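Local atomic coordinates of 6-phosphogluconate dehydrogenase (Pseudomonas syringae, PDB entry 5U5G), a protein that probably acts as an NADP-dependent reductase or dehydrogenase on (2-oxopropyl)phosphonic acid or its alcohol counterpart in the biosynthesis of the antibiotic fosfomycin. Residues A[51-56]-A[81-87]; A[60-66]-A[91-97]; A[104-108]-A[166-171]. One frame throughout, in Å; residues are numbered along the deposited sequence.

Contact 1 (A[51-56]-A[81-87])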
loop_
_atom_site.group_PDB
_atom_site.type_symbol
_atom_site.label_atom_id
_atom_site.label_comp_id
_atom_site.label_asym_id
_atom_site.label_seq_id
_atom_site.Cartn_x
_atom_site.Cartn_y
_atom_site.Cartn_z
ATOM N N ASP A 51 8.422 12.134 -38.416
ATOM C CA ASP A 51 8.151 10.724 -38.640
ATOM C C ASP A 51 9.342 9.921 -38.135
ATOM O O ASP A 51 10.362 10.478 -37.718
ATOM C CB ASP A 51 7.828 10.435 -40.117
ATOM C CG ASP A 51 8.950 10.835 -41.078
ATOM O OD1 ASP A 51 10.117 11.028 -40.664
ATOM O OD2 ASP A 51 8.653 10.942 -42.287
ATOM N N ILE A 52 9.198 8.595 -38.197
ATOM C CA ILE A 52 10.179 7.669 -37.634
ATOM C C ILE A 52 11.455 7.644 -38.465
ATOM O O ILE A 52 12.547 7.384 -37.936
ATOM C CB ILE A 52 9.531 6.273 -37.504
ATOM C CG1 ILE A 52 8.349 6.330 -36.535
ATOM C CG2 ILE A 52 10.526 5.216 -37.058
ATOM C CD1 ILE A 52 8.649 7.050 -35.259
ATOM N N VAL A 53 11.348 7.919 -39.767
ATOM C CA VAL A 53 12.536 8.033 -40.607
ATOM C C VAL A 53 13.433 9.152 -40.101
ATOM O O VAL A 53 14.637 8.960 -39.878
ATOM C CB VAL A 53 12.134 8.263 -42.076
ATOM C CG1 VAL A 53 13.358 8.636 -42.913
ATOM C CG2 VAL A 53 11.445 7.031 -42.633
ATOM N N ALA A 54 12.861 10.348 -39.924
ATOM C CA ALA A 54 13.646 11.478 -39.449
ATOM C C ALA A 54 14.225 11.198 -38.072
ATOM O O ALA A 54 15.365 11.578 -37.778
ATOM C CB ALA A 54 12.784 12.743 -39.417
ATOM N N LEU A 55 13.448 10.549 -37.206
ATOM C CA LEU A 55 13.936 10.302 -35.859
ATOM C C LEU A 55 15.117 9.340 -35.881
ATOM O O LEU A 55 16.158 9.613 -35.275
ATOM C CB LEU A 55 12.802 9.769 -34.986
ATOM C CG LEU A 55 13.034 9.678 -33.483
ATOM C CD1 LEU A 55 13.244 11.053 -32.880
ATOM C CD2 LEU A 55 11.825 9.028 -32.869
ATOM N N THR A 56 14.983 8.220 -36.600
ATOM C CA THR A 56 16.052 7.226 -36.635
ATOM C C THR A 56 17.305 7.738 -37.341
ATOM O O THR A 56 18.403 7.233 -37.074
ATOM C CB THR A 56 15.566 5.938 -37.317
ATOM O OG1 THR A 56 15.003 6.248 -38.600
ATOM C CG2 THR A 56 14.514 5.213 -36.452
ATOM N N ARG A 81 7.774 2.655 -43.188
ATOM C CA ARG A 81 7.782 3.818 -42.304
ATOM C C ARG A 81 8.053 3.485 -40.839
ATOM O O ARG A 81 8.495 4.364 -40.094
ATOM C CB ARG A 81 6.449 4.569 -42.390
ATOM C CG ARG A 81 6.189 5.237 -43.730
ATOM C CD ARG A 81 4.821 5.922 -43.756
ATOM N NE ARG A 81 4.872 7.360 -43.467
ATOM C CZ ARG A 81 4.663 7.909 -42.268
ATOM N NH1 ARG A 81 4.394 7.147 -41.211
ATOM N NH2 ARG A 81 4.725 9.231 -42.127
ATOM N N GLY A 82 7.815 2.249 -40.405
ATOM C CA GLY A 82 7.871 1.929 -38.996
ATOM C C GLY A 82 9.278 1.690 -38.491
ATOM O O GLY A 82 10.260 1.732 -39.232
ATOM N N LEU A 83 9.356 1.404 -37.185
ATOM C CA LEU A 83 10.647 1.279 -36.510
ATOM C C LEU A 83 11.471 0.128 -37.080
ATOM O O LEU A 83 12.646 0.307 -37.422
ATOM C CB LEU A 83 10.443 1.101 -35.002
ATOM C CG LEU A 83 10.209 2.379 -34.186
ATOM C CD1 LEU A 83 9.892 2.069 -32.733
ATOM C CD2 LEU A 83 11.415 3.281 -34.272
ATOM N N LEU A 84 10.873 -1.066 -37.188
ATOM C CA LEU A 84 11.638 -2.225 -37.649
ATOM C C LEU A 84 12.217 -1.994 -39.038
ATOM O O LEU A 84 13.296 -2.505 -39.352
ATOM C CB LEU A 84 10.766 -3.488 -37.626
ATOM C CG LEU A 84 10.395 -4.006 -36.230
ATOM C CD1 LEU A 84 9.165 -4.887 -36.278
ATOM C CD2 LEU A 84 11.543 -4.763 -35.566
ATOM N N ALA A 85 11.539 -1.202 -39.868
ATOM C CA ALA A 85 12.041 -0.898 -41.201
ATOM C C ALA A 85 13.175 0.124 -41.193
ATOM O O ALA A 85 13.957 0.164 -42.148
ATOM C CB ALA A 85 10.891 -0.398 -42.083
ATOM N N CYS A 86 13.294 0.941 -40.147
ATOM C CA CYS A 86 14.250 2.043 -40.125
ATOM C C CYS A 86 15.447 1.816 -39.216
ATOM O O CYS A 86 16.383 2.623 -39.239
ATOM C CB CYS A 86 13.557 3.344 -39.691
ATOM S SG CYS A 86 12.176 3.836 -40.713
ATOM N N LEU A 87 15.445 0.763 -38.410
ATOM C CA LEU A 87 16.543 0.542 -37.487
ATOM C C LEU A 87 17.809 0.136 -38.227
ATOM O O LEU A 87 17.767 -0.541 -39.251
ATOM C CB LEU A 87 16.171 -0.541 -36.487
ATOM C CG LEU A 87 15.688 -0.148 -35.099
ATOM C CD1 LEU A 87 14.700 1.025 -35.112
ATOM C CD2 LEU A 87 15.041 -1.391 -34.606
HETATM O O HOH W 1 8.164 7.222 -40.322
#

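Contact 2 (A[60-66]-A[91-97]). With NAP (NADP nicotinamide-adenine-dinucleotide phosphate), chain E.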
loop_
_atom_site.group_PDB
_atom_site.type_symbol
_atom_site.label_atom_id
_atom_site.label_comp_id
_atom_site.label_asym_id
_atom_site.label_seq_id
_atom_site.Cartn_x
_atom_site.Cartn_y
_atom_site.Cartn_z
ATOM N N ARG A 60 20.431 6.891 -32.446
ATOM C CA ARG A 60 20.715 5.466 -32.432
ATOM C C ARG A 60 20.115 4.767 -31.217
ATOM O O ARG A 60 20.110 3.531 -31.175
ATOM C CB ARG A 60 22.237 5.232 -32.478
ATOM C CG ARG A 60 22.957 6.050 -33.568
ATOM C CD ARG A 60 23.093 5.317 -34.916
ATOM N NE ARG A 60 21.836 4.791 -35.452
ATOM C CZ ARG A 60 20.925 5.515 -36.098
ATOM N NH1 ARG A 60 21.124 6.816 -36.302
ATOM N NH2 ARG A 60 19.820 4.928 -36.551
ATOM N N VAL A 61 19.643 5.529 -30.226
ATOM C CA VAL A 61 18.856 5.020 -29.107
ATOM C C VAL A 61 17.548 5.795 -29.070
ATOM O O VAL A 61 17.558 7.032 -29.127
ATOM C CB VAL A 61 19.584 5.155 -27.758
ATOM C CG1 VAL A 61 18.722 4.551 -26.643
ATOM C CG2 VAL A 61 20.945 4.481 -27.799
ATOM N N LEU A 62 16.427 5.068 -28.996
ATOM C CA LEU A 62 15.094 5.666 -28.953
ATOM C C LEU A 62 14.309 5.122 -27.767
ATOM O O LEU A 62 14.436 3.941 -27.414
ATOM C CB LEU A 62 14.276 5.384 -30.224
ATOM C CG LEU A 62 14.887 5.468 -31.617
ATOM C CD1 LEU A 62 13.828 5.152 -32.630
ATOM C CD2 LEU A 62 15.442 6.847 -31.865
ATOM N N PHE A 63 13.492 5.981 -27.164
ATOM C CA PHE A 63 12.502 5.563 -26.182
ATOM C C PHE A 63 11.116 5.564 -26.818
ATOM O O PHE A 63 10.814 6.387 -27.689
ATOM C CB PHE A 63 12.489 6.485 -24.957
ATOM C CG PHE A 63 13.763 6.466 -24.151
ATOM C CD1 PHE A 63 13.945 5.534 -23.135
ATOM C CD2 PHE A 63 14.761 7.406 -24.387
ATOM C CE1 PHE A 63 15.111 5.518 -22.381
ATOM C CE2 PHE A 63 15.938 7.395 -23.647
ATOM C CZ PHE A 63 16.111 6.445 -22.637
ATOM N N VAL A 64 10.279 4.633 -26.368
ATOM C CA VAL A 64 8.884 4.519 -26.785
ATOM C C VAL A 64 8.027 4.539 -25.528
ATOM O O VAL A 64 8.293 3.784 -24.583
ATOM C CB VAL A 64 8.624 3.227 -27.589
ATOM C CG1 VAL A 64 7.136 3.100 -27.964
ATOM C CG2 VAL A 64 9.501 3.173 -28.824
ATOM N N CYS A 65 6.995 5.396 -25.515
ATOM C CA CYS A 65 6.098 5.453 -24.356
ATOM C C CYS A 65 4.686 5.763 -24.864
ATOM O O CYS A 65 4.219 6.905 -24.871
ATOM C CB CYS A 65 6.554 6.478 -23.322
ATOM S SG CYS A 65 5.636 6.330 -21.792
ATOM N N THR A 66 3.998 4.718 -25.311
ATOM C CA THR A 66 2.671 4.829 -25.897
ATOM C C THR A 66 1.720 3.944 -25.110
ATOM O O THR A 66 2.133 3.184 -24.237
ATOM C CB THR A 66 2.687 4.415 -27.376
ATOM O OG1 THR A 66 3.033 3.027 -27.480
ATOM C CG2 THR A 66 3.718 5.255 -28.169
ATOM N N ASP A 91 21.348 -0.454 -33.228
ATOM C CA ASP A 91 20.396 0.452 -32.596
ATOM C C ASP A 91 19.742 -0.215 -31.387
ATOM O O ASP A 91 19.652 -1.442 -31.292
ATOM C CB ASP A 91 19.313 0.892 -33.590
ATOM C CG ASP A 91 19.820 1.923 -34.599
ATOM O OD1 ASP A 91 21.000 2.333 -34.505
ATOM O OD2 ASP A 91 19.029 2.346 -35.469
ATOM N N ILE A 92 19.284 0.617 -30.453
ATOM C CA ILE A 92 18.591 0.158 -29.253
ATOM C C ILE A 92 17.292 0.946 -29.108
ATOM O O ILE A 92 17.297 2.179 -29.214
ATOM C CB ILE A 92 19.466 0.318 -27.994
ATOM C CG1 ILE A 92 20.768 -0.475 -28.141
ATOM C CG2 ILE A 92 18.698 -0.122 -26.740
ATOM C CD1 ILE A 92 21.825 -0.141 -27.094
ATOM N N VAL A 93 16.178 0.241 -28.887
ATOM C CA VAL A 93 14.909 0.872 -28.530
ATOM C C VAL A 93 14.549 0.462 -27.106
ATOM O O VAL A 93 14.527 -0.733 -26.774
ATOM C CB VAL A 93 13.787 0.515 -29.523
ATOM C CG1 VAL A 93 12.436 0.924 -28.969
ATOM C CG2 VAL A 93 14.029 1.199 -30.870
ATOM N N VAL A 94 14.290 1.451 -26.265
ATOM C CA VAL A 94 13.907 1.242 -24.873
ATOM C C VAL A 94 12.409 1.518 -24.790
ATOM O O VAL A 94 11.978 2.671 -24.866
ATOM C CB VAL A 94 14.712 2.142 -23.931
ATOM C CG1 VAL A 94 14.252 1.989 -22.476
ATOM C CG2 VAL A 94 16.204 1.851 -24.086
ATOM N N ASP A 95 11.602 0.464 -24.672
ATOM C CA ASP A 95 10.146 0.610 -24.712
ATOM C C ASP A 95 9.651 0.723 -23.274
ATOM O O ASP A 95 9.712 -0.244 -22.508
ATOM C CB ASP A 95 9.490 -0.556 -25.454
ATOM C CG ASP A 95 8.013 -0.293 -25.809
ATOM O OD1 ASP A 95 7.345 0.487 -25.097
ATOM O OD2 ASP A 95 7.517 -0.884 -26.803
ATOM N N LEU A 96 9.165 1.908 -22.914
ATOM C CA LEU A 96 8.691 2.199 -21.572
ATOM C C LEU A 96 7.207 1.935 -21.401
ATOM O O LEU A 96 6.659 2.241 -20.334
ATOM C CB LEU A 96 8.983 3.652 -21.216
ATOM C CG LEU A 96 10.410 4.131 -21.452
ATOM C CD1 LEU A 96 10.396 5.642 -21.574
ATOM C CD2 LEU A 96 11.310 3.683 -20.306
ATOM N N SER A 97 6.550 1.379 -22.416
ATOM C CA SER A 97 5.117 1.133 -22.362
ATOM C C SER A 97 4.821 -0.125 -21.556
ATOM O O SER A 97 5.673 -0.999 -21.372
ATOM C CB SER A 97 4.538 0.983 -23.776
ATOM O OG SER A 97 5.055 1.991 -24.642
HETATM P PA NAP E . -1.544 8.797 -22.641
HETATM O O1A NAP E . -2.918 8.339 -22.968
HETATM O O2A NAP E . -1.316 10.025 -21.796
HETATM O O5B NAP E . -0.664 8.971 -24.039
HETATM C C5B NAP E . -0.822 7.788 -24.784
HETATM C C4B NAP E . 0.245 7.826 -25.898
HETATM O O4B NAP E . 0.087 6.736 -26.807
HETATM C C3B NAP E . 0.129 9.180 -26.687
HETATM O O3B NAP E . 1.400 9.566 -27.113
HETATM C C2B NAP E . -0.677 8.721 -27.917
HETATM O O2B NAP E . -0.463 9.427 -29.040
HETATM C C1B NAP E . -0.018 7.296 -28.103
HETATM N N9A NAP E . -0.889 6.487 -28.932
HETATM C C8A NAP E . -2.049 5.769 -28.572
HETATM N N7A NAP E . -2.636 5.146 -29.630
HETATM C C5A NAP E . -1.817 5.494 -30.713
HETATM C C6A NAP E . -1.875 5.182 -32.083
HETATM N N6A NAP E . -2.875 4.383 -32.582
HETATM N N1A NAP E . -0.951 5.655 -32.956
HETATM C C2A NAP E . 0.028 6.446 -32.416
HETATM N N3A NAP E . 0.220 6.824 -31.144
HETATM C C4A NAP E . -0.731 6.328 -30.295
HETATM O O3 NAP E . -1.024 7.443 -21.872
HETATM P PN NAP E . 0.099 7.692 -20.758
HETATM O O1N NAP E . 1.228 8.518 -21.235
HETATM O O2N NAP E . -0.458 7.775 -19.355
HETATM O O5D NAP E . 0.812 6.103 -20.656
HETATM C C5D NAP E . 1.669 5.861 -21.681
HETATM C C4D NAP E . 2.364 4.550 -21.362
HETATM O O4D NAP E . 3.055 4.655 -20.090
HETATM C C3D NAP E . 1.274 3.410 -21.192
HETATM O O3D NAP E . 1.793 2.218 -21.712
HETATM C C2D NAP E . 1.104 3.320 -19.691
HETATM O O2D NAP E . 0.746 2.037 -19.246
HETATM C C1D NAP E . 2.567 3.629 -19.235
HETATM N N1N NAP E . 2.603 4.139 -17.879
HETATM C C2N NAP E . 1.866 5.289 -17.490
HETATM C C3N NAP E . 2.011 5.767 -16.204
HETATM C C7N NAP E . 1.292 6.970 -15.776
HETATM O O7N NAP E . 1.424 7.458 -14.652
HETATM N N7N NAP E . 0.468 7.631 -16.669
HETATM C C4N NAP E . 2.951 5.127 -15.216
HETATM C C5N NAP E . 3.639 3.940 -15.725
HETATM C C6N NAP E . 3.447 3.490 -16.964
HETATM P P2B NAP E . -1.494 10.951 -29.211
HETATM O O1X NAP E . -0.773 11.819 -28.227
HETATM O O2X NAP E . -1.320 11.294 -30.693
HETATM O O3X NAP E . -2.832 10.392 -28.791
#

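Contact 3 (A[104-108]-A[166-171])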
loop_
_atom_site.group_PDB
_atom_site.type_symbol
_atom_site.label_atom_id
_atom_site.label_comp_id
_atom_site.label_asym_id
_atom_site.label_seq_id
_atom_site.Cartn_x
_atom_site.Cartn_y
_atom_site.Cartn_z
ATOM N N ALA A 104 5.914 -8.198 -26.163
ATOM C CA ALA A 104 7.306 -7.864 -25.870
ATOM C C ALA A 104 8.250 -8.970 -26.334
ATOM O O ALA A 104 9.311 -8.693 -26.902
ATOM C CB ALA A 104 7.482 -7.612 -24.377
ATOM N N GLU A 105 7.887 -10.229 -26.088
ATOM C CA GLU A 105 8.712 -11.343 -26.547
ATOM C C GLU A 105 8.874 -11.319 -28.062
ATOM O O GLU A 105 9.984 -11.489 -28.579
ATOM C CB GLU A 105 8.102 -12.662 -26.090
ATOM C CG GLU A 105 8.358 -12.944 -24.620
ATOM C CD GLU A 105 7.451 -14.020 -24.053
ATOM O OE1 GLU A 105 6.596 -14.536 -24.804
ATOM O OE2 GLU A 105 7.586 -14.333 -22.848
ATOM N N GLY A 106 7.775 -11.093 -28.791
ATOM C CA GLY A 106 7.862 -11.032 -30.243
ATOM C C GLY A 106 8.742 -9.896 -30.724
ATOM O O GLY A 106 9.465 -10.031 -31.715
ATOM N N LEU A 107 8.700 -8.759 -30.026
ATOM C CA LEU A 107 9.534 -7.624 -30.412
ATOM C C LEU A 107 11.007 -7.892 -30.109
ATOM O O LEU A 107 11.876 -7.539 -30.912
ATOM C CB LEU A 107 9.053 -6.358 -29.708
ATOM C CG LEU A 107 7.730 -5.797 -30.229
ATOM C CD1 LEU A 107 7.223 -4.680 -29.338
ATOM C CD2 LEU A 107 7.869 -5.317 -31.689
ATOM N N HIS A 108 11.308 -8.521 -28.964
ATOM C CA HIS A 108 12.677 -8.975 -28.706
ATOM C C HIS A 108 13.221 -9.768 -29.892
ATOM O O HIS A 108 14.330 -9.510 -30.380
ATOM C CB HIS A 108 12.729 -9.830 -27.435
ATOM C CG HIS A 108 12.747 -9.036 -26.160
ATOM N ND1 HIS A 108 13.887 -8.425 -25.679
ATOM C CD2 HIS A 108 11.767 -8.765 -25.262
ATOM C CE1 HIS A 108 13.606 -7.801 -24.548
ATOM N NE2 HIS A 108 12.326 -7.991 -24.274
ATOM N N PRO A 166 13.073 -12.264 -21.762
ATOM C CA PRO A 166 12.057 -11.472 -22.472
ATOM C C PRO A 166 10.653 -11.732 -21.948
ATOM O O PRO A 166 10.265 -12.870 -21.672
ATOM C CB PRO A 166 12.200 -11.937 -23.925
ATOM C CG PRO A 166 13.629 -12.405 -24.035
ATOM C CD PRO A 166 13.958 -13.002 -22.681
ATOM N N GLY A 167 9.879 -10.657 -21.824
ATOM C CA GLY A 167 8.530 -10.751 -21.327
ATOM C C GLY A 167 8.409 -10.727 -19.820
ATOM O O GLY A 167 7.308 -10.495 -19.311
ATOM N N LYS A 168 9.511 -10.937 -19.091
ATOM C CA LYS A 168 9.426 -11.033 -17.634
ATOM C C LYS A 168 9.135 -9.677 -17.004
ATOM O O LYS A 168 8.373 -9.591 -16.034
ATOM C CB LYS A 168 10.714 -11.621 -17.054
ATOM C CG LYS A 168 10.658 -11.808 -15.533
ATOM C CD LYS A 168 11.783 -12.720 -15.017
ATOM C CE LYS A 168 11.629 -12.965 -13.533
ATOM N NZ LYS A 168 12.690 -13.835 -12.986
ATOM N N ALA A 169 9.746 -8.609 -17.527
ATOM C CA ALA A 169 9.468 -7.281 -16.996
ATOM C C ALA A 169 7.992 -6.937 -17.128
ATOM O O ALA A 169 7.391 -6.389 -16.195
ATOM C CB ALA A 169 10.336 -6.232 -17.698
ATOM N N GLN A 170 7.377 -7.262 -18.273
ATOM C CA GLN A 170 5.960 -6.943 -18.425
ATOM C C GLN A 170 5.108 -7.795 -17.497
ATOM O O GLN A 170 4.106 -7.315 -16.962
ATOM C CB GLN A 170 5.495 -7.119 -19.873
ATOM C CG GLN A 170 6.081 -6.101 -20.867
ATOM C CD GLN A 170 5.653 -4.664 -20.585
ATOM O OE1 GLN A 170 4.714 -4.407 -19.825
ATOM N NE2 GLN A 170 6.333 -3.725 -21.205
ATOM N N ARG A 171 5.487 -9.061 -17.302
ATOM C CA ARG A 171 4.756 -9.909 -16.364
ATOM C C ARG A 171 4.720 -9.275 -14.983
ATOM O O ARG A 171 3.660 -9.192 -14.353
ATOM C CB ARG A 171 5.392 -11.301 -16.303
ATOM C CG ARG A 171 5.206 -12.095 -17.583
ATOM C CD ARG A 171 5.903 -13.460 -17.575
ATOM N NE ARG A 171 5.639 -14.114 -18.857
ATOM C CZ ARG A 171 6.516 -14.236 -19.853
ATOM N NH1 ARG A 171 7.766 -13.803 -19.725
ATOM N NH2 ARG A 171 6.144 -14.823 -20.977
#

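Contact 1 (A[51-56]-A[81-87])
In the Rossmann-type NADP-binding domain, the first turn of helix 52-58 packs through I52, V53 and T56 against L83 and C86 of the short helical turn 83-86, two connecting elements on one side of the sheet's parallel strands. I52 lies at the centre. Its CG2 branch, set anti to the backbone N by a chi1 of -63° for CG1, meets L83 CD2 at 3.5 Å, the two side chains crossing at about a right angle, while I52 CB rests against the carbonyl oxygen of R81. That oxygen also accepts from a water, which in turn accepts from I52 N at 2.7 Å and so bridges the helix start to the R81 carbonyl. D51 caps the same helix: its OD1 receives A54 N at 2.9 Å, nearly straight at 168°. D51 OD2 lies 4.3 Å from R81 NH2, well out of the guanidinium plane, so the opposite charges are near but beyond a salt bridge. Beneath the pair, I8 of strand 5-8 touches both I52 and L83. Toward the outside V53 CG2 leans on C86 SG at 3.8 Å, and one turn further along the helix T56 OG1 approaches C86 CB to 3.4 Å.

Contact 2 (A[60-66]-A[91-97])
R60 meets D91 at CB, CD and the guanidinium. R60 CB and CD each pass 3.7 Å from D91 OD1, and bends at chi2 (-91°) and chi3 turn NE and NH2 toward the two carboxylate oxygens. R60 NE then donates to D91 OD1 at 2.8 Å and R60 NH2 to D91 OD2 at 2.9 Å, a side-on, two-nitrogen salt bridge meeting both oxygens on their syn sides with the planes 36° apart. NH2 also bonds T56 O, and E88 supplies its carboxylate to NE and its backbone N to D91 OD2. From this end, parallel strands 61-64 and 92-95 run together as central neighbours of the Rossmann sheet, the bond from V94 N to L62 O being nearly straight at 172°. F63 CD1 packs against V94 CB, whereas V64 CG2 meets V93 CG1 on the other face. At the C-terminal ends D95 OD1 accepts S97 N, closing an Asx turn, and also S97 OG; its OD2 is held by Y76 and Y118. S97 OG, fixed in this way, receives T66 N at 3.0 Å. Next to it T66 O accepts O3D of the nicotinamide ribose of NADP at 2.7 Å.

Contact 3 (A[104-108]-A[166-171])
The backbones come closest where E105, on helix 101-113, faces G167 with their CA atoms 5.3 Å apart, G167 being the N-cap of helix 168-196 and taking a positive phi of 85°, which glycine readily adopts. The glutamate crosses this gap with its chain extended beyond CG. E105 CG passes 3.5 Å from P166 O, and OE2 arrives at the edge of the R171 guanidinium, near its plane, to form a salt bridge. The R171 NH2 to E105 OE2 separation is modelled as very short, so its exact length is doubtful; R171 NH1 adds a weak bond to E105 OE2 and another weak one to P166 O. Carboxylate and guanidinium planes are turned 45° from each other, and R171 stretches straight from CG to NE to get there. One helical turn beyond E105, the imidazole of H108 receives P166 CB over one face, a CH-pi contact 3.8 Å from the ring centroid and 26° off its normal. E120 fixes the ring through H108 NE2, using the carboxylate oxygen that also accepts G167 N, while its other oxygen takes Q170 N. A104 CB touches Q170 CG at 4.1 Å, and the amide of Q170 turns away to S97 O and I99 N. The contact thus sits over E120 of strand 117-124, the rings of H108 and Y118 of the same strand meeting edge-to-face, while K168 forms a salt bridge to D200 of the second subunit.

How the contacts relate
After the first strands and helices, the chain reaches helix 52-58 and then strand 61-64; helix 69-77 leads on to the short helix 83-86 and strand 92-95. Contact 1 closes the first loop at 81-87 and contact 2 the second at 91-97, so the two cross, their segments alternating. They meet where L62 packs on L55, T56 and L83, joining the layer outside the sheet to its central strands. Contact 3 follows in series: the chain passes through strands 117-124, 135-139 and 157-162 before helix 168-196 begins beside helix 101-113. A probable hydrogen bond from Q170 to S97 connects contacts 2 and 3, linking the cofactor-binding sheet to the long helix.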